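Local coordinates for protein glutamyl-tRNA(Gln) amidotransferase subunit B, mitochondrial (Saccharomyces cerevisiae, PDB 4N0H) that forms the GatB-type subunit of a mitochondrial amidotransferase complex, built on a GatB/GatE catalytic domain and assembled with subunit F and another protein chain, at residues Val82-Phe88 with Leu291-Leu296; Lys29-Thr35 with His48-Asp53; Arg211-Asn215 with Leu226-Pro230; Lys131-Gln137 with Leu172-Phe178. One frame throughout, in Å; residues are numbered along the deposited sequence.

Interaction 1 of 4, residues Val82-Phe88 with Leu291-Leu296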
# COMPACT_ATOMS: atom_id res chain seq x y z
N VAL B 82 -3.91 -25.65 10.65
CA VAL B 82 -4.21 -24.29 10.22
C VAL B 82 -3.29 -23.31 10.93
O VAL B 82 -3.16 -23.35 12.15
CB VAL B 82 -5.67 -23.91 10.50
CG1 VAL B 82 -5.92 -22.45 10.15
CG2 VAL B 82 -6.61 -24.83 9.72
N ASN B 83 -2.65 -22.44 10.16
CA ASN B 83 -1.73 -21.45 10.70
C ASN B 83 -2.46 -20.49 11.64
O ASN B 83 -3.56 -20.04 11.34
CB ASN B 83 -1.05 -20.67 9.57
CG ASN B 83 0.37 -20.28 9.90
OD1 ASN B 83 0.75 -20.20 11.07
ND2 ASN B 83 1.17 -20.02 8.87
N SER B 84 -1.84 -20.20 12.79
CA SER B 84 -2.43 -19.27 13.74
C SER B 84 -2.60 -17.90 13.11
O SER B 84 -3.62 -17.23 13.29
CB SER B 84 -1.55 -19.16 14.99
OG SER B 84 -0.23 -18.80 14.64
N ILE B 85 -1.59 -17.49 12.35
CA ILE B 85 -1.65 -16.27 11.56
C ILE B 85 -1.23 -16.59 10.13
O ILE B 85 -0.15 -17.13 9.91
CB ILE B 85 -0.68 -15.21 12.10
CG1 ILE B 85 -1.06 -14.78 13.52
CG2 ILE B 85 -0.63 -14.00 11.17
CD1 ILE B 85 -2.30 -13.92 13.57
N SER B 86 -2.08 -16.27 9.17
CA SER B 86 -1.64 -16.26 7.78
C SER B 86 -1.82 -14.88 7.16
O SER B 86 -2.54 -14.03 7.70
CB SER B 86 -2.30 -17.37 6.95
OG SER B 86 -3.69 -17.17 6.80
N GLN B 87 -1.15 -14.65 6.05
CA GLN B 87 -1.13 -13.33 5.43
C GLN B 87 -0.96 -13.48 3.93
O GLN B 87 -0.53 -14.54 3.45
CB GLN B 87 0.02 -12.49 5.99
CG GLN B 87 1.37 -13.17 5.85
CD GLN B 87 2.54 -12.21 6.01
OE1 GLN B 87 2.54 -11.35 6.89
NE2 GLN B 87 3.55 -12.36 5.15
N PHE B 88 -1.29 -12.42 3.20
CA PHE B 88 -1.08 -12.40 1.76
C PHE B 88 0.13 -11.54 1.42
O PHE B 88 0.33 -10.49 2.02
CB PHE B 88 -2.32 -11.88 1.05
CG PHE B 88 -3.48 -12.82 1.10
CD1 PHE B 88 -4.41 -12.74 2.12
CD2 PHE B 88 -3.63 -13.80 0.14
CE1 PHE B 88 -5.48 -13.62 2.18
CE2 PHE B 88 -4.70 -14.69 0.19
CZ PHE B 88 -5.62 -14.59 1.21
N LEU B 291 -3.95 -5.52 3.65
CA LEU B 291 -4.79 -6.62 4.10
C LEU B 291 -4.46 -7.04 5.53
O LEU B 291 -3.30 -7.17 5.90
CB LEU B 291 -4.65 -7.82 3.15
CG LEU B 291 -5.13 -7.56 1.72
CD1 LEU B 291 -4.59 -8.63 0.78
CD2 LEU B 291 -6.65 -7.52 1.68
N PRO B 292 -5.51 -7.24 6.35
CA PRO B 292 -5.30 -7.72 7.72
C PRO B 292 -4.81 -9.16 7.71
O PRO B 292 -5.11 -9.88 6.77
CB PRO B 292 -6.71 -7.67 8.33
CG PRO B 292 -7.52 -6.80 7.41
CD PRO B 292 -6.93 -7.00 6.05
N TYR B 293 -4.07 -9.57 8.74
CA TYR B 293 -3.72 -10.97 8.93
C TYR B 293 -4.98 -11.82 8.99
O TYR B 293 -6.03 -11.35 9.41
CB TYR B 293 -2.96 -11.17 10.24
CG TYR B 293 -1.58 -10.55 10.31
CD1 TYR B 293 -0.67 -10.71 9.27
CD2 TYR B 293 -1.19 -9.82 11.42
CE1 TYR B 293 0.60 -10.15 9.35
CE2 TYR B 293 0.06 -9.25 11.50
CZ TYR B 293 0.95 -9.42 10.47
OH TYR B 293 2.20 -8.85 10.57
N ILE B 294 -4.87 -13.08 8.58
CA ILE B 294 -5.92 -14.05 8.85
C ILE B 294 -5.64 -14.62 10.24
O ILE B 294 -4.67 -15.35 10.43
CB ILE B 294 -5.93 -15.19 7.81
CG1 ILE B 294 -6.35 -14.65 6.44
CG2 ILE B 294 -6.85 -16.33 8.24
CD1 ILE B 294 -6.37 -15.71 5.36
N ASN B 295 -6.48 -14.28 11.21
CA ASN B 295 -6.32 -14.74 12.58
C ASN B 295 -7.58 -15.40 13.09
O ASN B 295 -8.47 -14.74 13.64
CB ASN B 295 -5.94 -13.56 13.49
CG ASN B 295 -5.64 -13.99 14.91
OD1 ASN B 295 -5.52 -15.18 15.21
ND2 ASN B 295 -5.51 -13.02 15.80
N LEU B 296 -7.67 -16.72 12.92
CA LEU B 296 -8.90 -17.44 13.22
C LEU B 296 -8.93 -17.89 14.68
O LEU B 296 -7.93 -18.34 15.22
CB LEU B 296 -9.04 -18.64 12.28
CG LEU B 296 -8.93 -18.23 10.81
CD1 LEU B 296 -8.81 -19.43 9.90
CD2 LEU B 296 -10.13 -17.37 10.42
O HOH W 1 -5.44 -17.85 11.45
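Ser86 and Ile294 are joined by two backbone hydrogen bonds, the hydrogen-bonded pair of a single antiparallel bridge. Ser86 N approaches Ile294 O at 3.0 Å; the return bond, Ile294 N to Ser86 O, is shorter at 2.7 Å. Past this pair a water takes over: it lies within hydrogen-bonding distance of Ser84 O and Ile294 O, and accepts from Leu296 N at 2.9 Å, spanning the place where the two backbones part. Ile294 O, bonded to Ser86 N, can also take a proton from the water, and Ile85 CA adds a C-H...O contact to it.

Aromatic contacts gather round Tyr293. Ile85 CG2, placed anti to its backbone N by chi1 -64°, makes an off-centre CH-pi contact, 4.1 Å from the centroid of the Tyr293 ring. Gln87 runs alongside the same ring, its amide nearly coplanar with it, and Gln87 OE1 lies 3.4 Å from Tyr293 CE1 at the ring edge. On the other side of Ile85, CD1 lies against the Asn295 amide, which also bonds weakly to Gln109 of subunit F.

Apolar packing completes the join: Ile294 CD1 reaches Phe88 CE1 at 3.9 Å, and Val82 crosses Leu296 at about a right angle. Two loops of the catalytic domain are tied by an isolated antiparallel beta bridge, extended by a water.

Interaction 2 of 4, residues Lys29-Thr35 with His48-Asp53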
# COMPACT_ATOMS: atom_id res chain seq x y z
N LYS B 29 -15.47 -13.40 -6.40
CA LYS B 29 -14.02 -13.52 -6.50
C LYS B 29 -13.31 -13.36 -5.16
O LYS B 29 -13.94 -13.19 -4.13
CB LYS B 29 -13.47 -12.53 -7.51
CG LYS B 29 -13.93 -12.79 -8.94
CD LYS B 29 -13.14 -11.90 -9.90
CE LYS B 29 -13.69 -11.95 -11.31
NZ LYS B 29 -12.82 -11.14 -12.20
N LEU B 30 -11.98 -13.41 -5.19
CA LEU B 30 -11.17 -13.47 -3.97
C LEU B 30 -11.06 -12.14 -3.20
O LEU B 30 -11.32 -12.08 -2.00
CB LEU B 30 -9.77 -14.02 -4.29
CG LEU B 30 -8.86 -14.25 -3.09
CD1 LEU B 30 -9.55 -15.14 -2.07
CD2 LEU B 30 -7.53 -14.88 -3.52
N PHE B 31 -10.66 -11.08 -3.90
CA PHE B 31 -10.49 -9.78 -3.24
C PHE B 31 -11.47 -8.72 -3.76
O PHE B 31 -11.27 -7.52 -3.57
CB PHE B 31 -9.04 -9.30 -3.37
CG PHE B 31 -8.07 -10.14 -2.60
CD1 PHE B 31 -8.04 -10.09 -1.22
CD2 PHE B 31 -7.22 -11.02 -3.26
CE1 PHE B 31 -7.16 -10.88 -0.50
CE2 PHE B 31 -6.33 -11.81 -2.55
CZ PHE B 31 -6.31 -11.74 -1.16
N SER B 32 -12.52 -9.18 -4.42
CA SER B 32 -13.59 -8.32 -4.91
C SER B 32 -14.86 -9.15 -4.95
O SER B 32 -14.80 -10.37 -5.08
CB SER B 32 -13.26 -7.81 -6.32
OG SER B 32 -14.36 -7.10 -6.87
N GLN B 33 -16.01 -8.50 -4.84
CA GLN B 33 -17.27 -9.25 -4.85
C GLN B 33 -17.87 -9.41 -6.26
O GLN B 33 -19.03 -9.77 -6.41
CB GLN B 33 -18.29 -8.64 -3.88
CG GLN B 33 -17.98 -8.94 -2.42
CD GLN B 33 -17.90 -10.44 -2.14
OE1 GLN B 33 -18.87 -11.17 -2.33
NE2 GLN B 33 -16.73 -10.90 -1.70
N SER B 34 -17.06 -9.15 -7.28
CA SER B 34 -17.47 -9.42 -8.65
C SER B 34 -17.68 -10.92 -8.85
O SER B 34 -17.16 -11.74 -8.10
CB SER B 34 -16.43 -8.88 -9.64
OG SER B 34 -15.12 -9.25 -9.24
N THR B 35 -18.45 -11.26 -9.88
CA THR B 35 -18.88 -12.64 -10.08
C THR B 35 -17.74 -13.58 -10.46
O THR B 35 -16.92 -13.28 -11.33
CB THR B 35 -19.98 -12.71 -11.16
OG1 THR B 35 -21.10 -11.92 -10.74
CG2 THR B 35 -20.42 -14.15 -11.40
N HIS B 48 -17.33 -9.60 -16.14
CA HIS B 48 -17.34 -9.89 -14.71
C HIS B 48 -16.13 -9.24 -14.03
O HIS B 48 -15.32 -9.94 -13.40
CB HIS B 48 -17.32 -11.40 -14.47
CG HIS B 48 -18.47 -12.12 -15.10
ND1 HIS B 48 -19.78 -11.88 -14.75
CD2 HIS B 48 -18.50 -13.09 -16.05
CE1 HIS B 48 -20.57 -12.67 -15.46
NE2 HIS B 48 -19.82 -13.41 -16.25
N THR B 49 -16.02 -7.92 -14.14
CA THR B 49 -14.86 -7.21 -13.64
C THR B 49 -15.21 -5.92 -12.90
O THR B 49 -15.77 -4.98 -13.48
CB THR B 49 -13.89 -6.85 -14.79
OG1 THR B 49 -14.61 -6.16 -15.81
CG2 THR B 49 -13.27 -8.11 -15.39
N SER B 50 -14.85 -5.86 -11.62
CA SER B 50 -15.03 -4.66 -10.82
C SER B 50 -13.96 -3.62 -11.12
O SER B 50 -13.03 -3.88 -11.89
CB SER B 50 -14.96 -5.04 -9.34
OG SER B 50 -13.72 -5.68 -9.07
N TYR B 51 -14.10 -2.45 -10.51
CA TYR B 51 -13.05 -1.44 -10.56
C TYR B 51 -11.74 -2.04 -10.08
O TYR B 51 -10.68 -1.79 -10.66
CB TYR B 51 -13.42 -0.22 -9.71
CG TYR B 51 -14.69 0.50 -10.13
CD1 TYR B 51 -15.06 0.59 -11.47
CD2 TYR B 51 -15.51 1.09 -9.18
CE1 TYR B 51 -16.22 1.25 -11.85
CE2 TYR B 51 -16.67 1.75 -9.55
CZ TYR B 51 -17.02 1.82 -10.87
OH TYR B 51 -18.18 2.48 -11.21
N TYR B 52 -11.81 -2.83 -9.01
CA TYR B 52 -10.61 -3.47 -8.47
C TYR B 52 -9.99 -4.48 -9.43
O TYR B 52 -8.77 -4.55 -9.56
CB TYR B 52 -10.89 -4.16 -7.13
CG TYR B 52 -9.73 -5.01 -6.65
CD1 TYR B 52 -8.65 -4.43 -5.99
CD2 TYR B 52 -9.71 -6.38 -6.88
CE1 TYR B 52 -7.58 -5.21 -5.57
CE2 TYR B 52 -8.65 -7.16 -6.47
CZ TYR B 52 -7.59 -6.57 -5.81
OH TYR B 52 -6.54 -7.36 -5.40
N ASP B 53 -10.82 -5.27 -10.10
CA ASP B 53 -10.33 -6.29 -11.03
C ASP B 53 -9.51 -5.66 -12.17
O ASP B 53 -8.58 -6.27 -12.69
CB ASP B 53 -11.48 -7.11 -11.62
CG ASP B 53 -12.18 -7.98 -10.59
OD1 ASP B 53 -11.59 -8.25 -9.52
OD2 ASP B 53 -13.32 -8.40 -10.86
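Ser34 and Ser50 face each other with CA atoms 5.8 Å apart, yet no backbone-to-backbone hydrogen bond joins Lys29-Thr35 to His48-Asp53, and side chains carry the polar contact. Asp53 OD2 is the hub. Ser34 OG donates to it at 2.6 Å on the syn side, 16° out of the carboxylate plane, whereas Ser50 N comes from above that plane. Lys29 NZ adds a salt bridge to the same oxygen, its hydrogen bond weak at 3.1 Å. The extended lysine chain arrives from the direction opposite to Asp53 and carries NZ on to His48 O, met at 3.0 Å nearly along the C=O axis. Asn163 O and Ser165 O also accept from this ammonium, and together with Asp53 they probably favour its charged form.

Ser32 OG and Ser50 OG share a 2.7 Å hydrogen bond. Ser32 OG stands anti to the backbone N (chi1 173°), which projects it across to Ser50. Ser50 OG in turn accepts from Asp53 N at 3.1 Å, an ST motif that fixes the turn presenting the carboxylate. Phe31 O lies over one face of the Tyr52 ring, offset toward the rim, and Phe31 CB touches Tyr52 CE2 at 3.8 Å. At the other end Thr35 CB packs against His48 ND1, which bonds to Ser132 of subunit F.

Both segments belong to the long connection between strand 14-23 and helix 65-78; Phe31 and Tyr52 lean on Leu104 of strand 102-120, and Leu30 on Ile140 of strand 130-142.

Interaction 3 of 4, residues Arg211-Asn215 with Leu226-Pro230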
# COMPACT_ATOMS: atom_id res chain seq x y z
N ARG B 211 -5.09 -27.60 -11.95
CA ARG B 211 -3.86 -27.59 -12.73
C ARG B 211 -2.76 -28.26 -11.92
O ARG B 211 -2.58 -27.95 -10.74
CB ARG B 211 -3.45 -26.16 -13.08
CG ARG B 211 -4.56 -25.33 -13.72
CD ARG B 211 -4.33 -23.84 -13.52
NE ARG B 211 -5.57 -23.08 -13.71
CZ ARG B 211 -5.74 -21.82 -13.32
NH1 ARG B 211 -4.75 -21.17 -12.72
NH2 ARG B 211 -6.90 -21.21 -13.53
N VAL B 212 -2.04 -29.18 -12.55
CA VAL B 212 -1.03 -29.96 -11.84
C VAL B 212 0.39 -29.75 -12.37
O VAL B 212 0.68 -30.08 -13.52
CB VAL B 212 -1.35 -31.47 -11.90
CG1 VAL B 212 -0.31 -32.27 -11.14
CG2 VAL B 212 -2.75 -31.73 -11.36
N ASP B 213 1.25 -29.17 -11.54
CA ASP B 213 2.68 -29.12 -11.83
C ASP B 213 3.36 -30.27 -11.10
O ASP B 213 2.87 -30.74 -10.07
CB ASP B 213 3.29 -27.79 -11.39
CG ASP B 213 2.74 -26.61 -12.17
OD1 ASP B 213 2.31 -26.80 -13.33
OD2 ASP B 213 2.74 -25.49 -11.61
N VAL B 214 4.51 -30.70 -11.61
CA VAL B 214 5.26 -31.79 -11.00
C VAL B 214 6.69 -31.34 -10.71
O VAL B 214 7.27 -30.59 -11.48
CB VAL B 214 5.32 -33.03 -11.93
CG1 VAL B 214 6.09 -34.17 -11.28
CG2 VAL B 214 3.92 -33.48 -12.30
N ASN B 215 7.23 -31.79 -9.58
CA ASN B 215 8.66 -31.68 -9.34
C ASN B 215 9.23 -33.05 -9.00
O ASN B 215 8.62 -33.81 -8.24
CB ASN B 215 8.97 -30.67 -8.23
CG ASN B 215 8.26 -30.99 -6.93
OD1 ASN B 215 7.22 -30.42 -6.63
ND2 ASN B 215 8.82 -31.92 -6.16
N LEU B 226 8.30 -30.01 -13.92
CA LEU B 226 7.62 -30.07 -15.21
C LEU B 226 6.38 -29.17 -15.20
O LEU B 226 5.51 -29.32 -14.35
CB LEU B 226 7.20 -31.51 -15.52
CG LEU B 226 8.29 -32.58 -15.49
CD1 LEU B 226 7.68 -33.97 -15.59
CD2 LEU B 226 9.29 -32.35 -16.60
N LYS B 227 6.32 -28.24 -16.15
CA LYS B 227 5.22 -27.28 -16.21
C LYS B 227 4.35 -27.48 -17.45
O LYS B 227 4.73 -28.21 -18.38
CB LYS B 227 5.75 -25.85 -16.17
CG LYS B 227 6.64 -25.54 -14.98
CD LYS B 227 5.85 -25.56 -13.68
CE LYS B 227 6.71 -25.13 -12.50
NZ LYS B 227 7.25 -23.76 -12.68
N ASN B 228 3.20 -26.82 -17.46
CA ASN B 228 2.27 -26.87 -18.59
C ASN B 228 1.82 -28.28 -18.98
O ASN B 228 2.07 -28.73 -20.10
CB ASN B 228 2.83 -26.11 -19.79
CG ASN B 228 2.98 -24.62 -19.52
OD1 ASN B 228 2.01 -23.86 -19.59
ND2 ASN B 228 4.20 -24.20 -19.22
N LEU B 229 1.17 -28.95 -18.04
CA LEU B 229 0.61 -30.28 -18.28
C LEU B 229 -0.91 -30.16 -18.22
O LEU B 229 -1.48 -29.90 -17.16
CB LEU B 229 1.12 -31.26 -17.23
CG LEU B 229 2.65 -31.29 -17.11
CD1 LEU B 229 3.09 -31.96 -15.82
CD2 LEU B 229 3.26 -31.98 -18.31
N PRO B 230 -1.58 -30.35 -19.37
CA PRO B 230 -3.00 -30.02 -19.55
C PRO B 230 -3.98 -31.09 -19.06
O PRO B 230 -5.12 -30.76 -18.73
CB PRO B 230 -3.14 -29.84 -21.07
CG PRO B 230 -1.78 -30.22 -21.67
CD PRO B 230 -1.00 -30.91 -20.60
O HOH W 2 -3.09 -30.03 -15.06
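Val214 and Leu226 exchange two backbone hydrogen bonds as the hydrogen-bonded pair of an antiparallel bridge. Leu226 N to Val214 O is the shorter, 2.7 Å, although bent to 145° at the hydrogen. Val214 N to Leu226 O is longer at 3.2 Å but almost straight, 176°. Farther along, where the chains separate, a water bridges them, accepting from Val212 N and donating to Leu229 O at 2.6 Å.

Asp213 and Lys227 meet through the middle of the lysine: Lys227 CD lies 3.6 Å from Asp213 CG. Bends at chi2 (-67°) and chi4 turn the end of the chain away from the carboxylate, leaving Lys227 NZ 4.9 Å from Asp213 OD2; a weak, long ion pair links NZ to Glu225 instead. Val214 and Leu226 sit on the same face of the sheet, CB to CB 4.3 Å. Leu229 crosses Val214 at about a right angle, its CD1 3.9 Å from Val214 CG2 and also against Val212 O. Helix 232-248 covers these apolar groups through Ile235 and Ala238.

Backbone bonds and buried aliphatic packing therefore hold strand 210-218 to the end of strand 224-226 inside the mixed sheet, while any attraction between Asp213 and Lys227 probably acts at longer range, without a direct bond.

Interaction 4 of 4, residues Lys131-Gln137 with Leu172-Phe178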
# COMPACT_ATOMS: atom_id res chain seq x y z
N LYS B 131 -0.25 -46.47 1.54
CA LYS B 131 0.74 -45.45 1.22
C LYS B 131 0.18 -44.06 1.49
O LYS B 131 -0.83 -43.67 0.90
CB LYS B 131 1.16 -45.57 -0.24
CG LYS B 131 1.99 -44.42 -0.77
CD LYS B 131 3.39 -44.41 -0.19
CE LYS B 131 4.28 -43.44 -0.95
NZ LYS B 131 5.65 -43.33 -0.37
N GLU B 132 0.82 -43.32 2.39
CA GLU B 132 0.36 -41.97 2.69
C GLU B 132 1.20 -40.92 1.96
O GLU B 132 2.43 -41.03 1.88
CB GLU B 132 0.33 -41.71 4.20
CG GLU B 132 1.65 -41.29 4.82
CD GLU B 132 1.48 -40.67 6.19
OE1 GLU B 132 2.01 -39.56 6.42
OE2 GLU B 132 0.83 -41.30 7.05
N ILE B 133 0.52 -39.93 1.40
CA ILE B 133 1.18 -38.82 0.73
C ILE B 133 1.06 -37.57 1.61
O ILE B 133 -0.03 -37.02 1.76
CB ILE B 133 0.54 -38.52 -0.63
CG1 ILE B 133 0.49 -39.78 -1.50
CG2 ILE B 133 1.29 -37.40 -1.34
CD1 ILE B 133 1.85 -40.28 -1.92
N GLY B 134 2.18 -37.14 2.19
CA GLY B 134 2.18 -35.98 3.05
C GLY B 134 1.97 -34.67 2.31
O GLY B 134 2.42 -34.51 1.18
N ILE B 135 1.29 -33.73 2.96
CA ILE B 135 1.08 -32.40 2.40
C ILE B 135 2.04 -31.41 3.06
O ILE B 135 2.15 -31.35 4.28
CB ILE B 135 -0.36 -31.91 2.63
CG1 ILE B 135 -1.36 -32.96 2.13
CG2 ILE B 135 -0.59 -30.57 1.94
CD1 ILE B 135 -1.25 -33.29 0.66
N LEU B 136 2.75 -30.63 2.24
CA LEU B 136 3.66 -29.62 2.76
C LEU B 136 2.84 -28.45 3.28
O LEU B 136 2.92 -28.10 4.47
CB LEU B 136 4.60 -29.13 1.65
CG LEU B 136 5.99 -28.56 1.97
CD1 LEU B 136 6.58 -27.90 0.74
CD2 LEU B 136 5.98 -27.59 3.14
N GLN B 137 2.06 -27.84 2.40
CA GLN B 137 1.29 -26.66 2.76
C GLN B 137 0.11 -26.41 1.82
O GLN B 137 -0.02 -27.04 0.77
CB GLN B 137 2.19 -25.43 2.80
CG GLN B 137 2.80 -25.08 1.45
CD GLN B 137 3.87 -24.03 1.57
OE1 GLN B 137 3.89 -23.07 0.80
NE2 GLN B 137 4.78 -24.21 2.52
N LEU B 172 -2.11 -26.52 -3.44
CA LEU B 172 -1.71 -27.58 -2.53
C LEU B 172 -0.36 -28.13 -2.94
O LEU B 172 -0.17 -28.54 -4.09
CB LEU B 172 -2.77 -28.69 -2.51
CG LEU B 172 -2.49 -29.93 -1.65
CD1 LEU B 172 -3.76 -30.38 -0.95
CD2 LEU B 172 -1.91 -31.06 -2.48
N VAL B 173 0.59 -28.12 -2.02
CA VAL B 173 1.91 -28.68 -2.29
C VAL B 173 2.14 -29.93 -1.44
O VAL B 173 2.08 -29.88 -0.21
CB VAL B 173 3.02 -27.66 -2.03
CG1 VAL B 173 4.37 -28.19 -2.51
CG2 VAL B 173 2.70 -26.34 -2.71
N THR B 174 2.40 -31.06 -2.10
CA THR B 174 2.70 -32.29 -1.40
C THR B 174 4.19 -32.37 -1.10
O THR B 174 4.99 -31.66 -1.70
CB THR B 174 2.31 -33.53 -2.22
OG1 THR B 174 3.29 -33.75 -3.25
CG2 THR B 174 0.94 -33.36 -2.85
N LYS B 175 4.56 -33.24 -0.16
CA LYS B 175 5.96 -33.58 0.04
C LYS B 175 6.36 -34.52 -1.10
O LYS B 175 5.50 -35.10 -1.76
CB LYS B 175 6.14 -34.25 1.41
CG LYS B 175 6.09 -33.25 2.56
CD LYS B 175 5.29 -33.78 3.74
CE LYS B 175 5.14 -32.71 4.81
NZ LYS B 175 4.24 -33.15 5.92
N PRO B 176 7.67 -34.67 -1.35
CA PRO B 176 8.11 -35.55 -2.44
C PRO B 176 7.93 -37.03 -2.12
O PRO B 176 8.89 -37.79 -2.18
CB PRO B 176 9.61 -35.23 -2.56
CG PRO B 176 9.80 -33.93 -1.86
CD PRO B 176 8.79 -33.92 -0.76
N ASP B 177 6.70 -37.43 -1.79
CA ASP B 177 6.43 -38.79 -1.32
C ASP B 177 6.10 -39.79 -2.42
O ASP B 177 5.95 -40.98 -2.15
CB ASP B 177 5.32 -38.78 -0.27
CG ASP B 177 5.80 -38.31 1.09
OD1 ASP B 177 7.00 -37.97 1.21
OD2 ASP B 177 4.98 -38.29 2.04
N PHE B 178 5.97 -39.31 -3.65
CA PHE B 178 5.62 -40.19 -4.76
C PHE B 178 6.82 -40.97 -5.28
O PHE B 178 7.83 -40.38 -5.67
CB PHE B 178 4.97 -39.40 -5.90
CG PHE B 178 3.65 -38.80 -5.54
CD1 PHE B 178 2.49 -39.54 -5.66
CD2 PHE B 178 3.57 -37.50 -5.09
CE1 PHE B 178 1.27 -38.99 -5.33
CE2 PHE B 178 2.35 -36.94 -4.76
CZ PHE B 178 1.19 -37.69 -4.88
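A classic beta bulge marks the pairing of strands 130-142 and 168-174: Leu136 and Gln137 both face Val173. Val173 O takes Leu136 N at 2.6 Å and Gln137 N in a weaker bond, while Val173 N returns a nearly straight one to Gln137 O. The Leu136 and Val173 side chains lie side by side, CD1 of the first against CG1 of the second. Next to the bulge Ile135 and Thr174 form a non-hydrogen-bonded pair, and Ile135 CD1 crosses to Leu172 CD2 at 3.9 Å.

Within the large mixed sheet, strand 130-142 lies between 102-120 and 168-174, and regular strand 168-174 ends at Thr174. Lys175 N still reaches Gly134 O at 2.8 Å. The lysine chain then lies over Gly134, where the lack of a side chain gives its CD space, and NZ bonds weakly to Ile135 O.

Beyond the inverse gamma turn centred on Pro176, Asp177 OD2 accepts from Gly134 N at 3.0 Å on its anti side, though well out of the carboxylate plane. Lys131, bent at chi2 (71°), brings NZ to Asp177 O at 3.0 Å in the carbonyl plane. Ile133 CD1 sits over one face of the Phe178 ring, 3.9 Å from its centroid, and Ile133 CG2 touches CZ; Phe187 of helix 181-197 meets this ring edge-to-face.

Interactions 3 and 4 reach the same mixed sheet, their nearest atoms about 5 Å apart, and strand 14-23 pairs with both 168-174 and 210-218 between them. Interaction 3 relies on backbone bonds and aliphatic packing, whereas interaction 4 adds lysine and aspartate bonds to the backbone and an aromatic ring. Interactions 1 and 2 join loops and adjoin subunit F, which touches neither of the sheet contacts. They meet at an aromatic junction: Phe88 CE2 lies 3.6 Å from Phe31 CZ, and Leu291 packs on the same ring. Interaction 2 is the most buried of the four, and the one in which side chains, not backbones, carry the polar bonds; interactions 1, 3 and 4 are partly buried, each including one or two exposed residues.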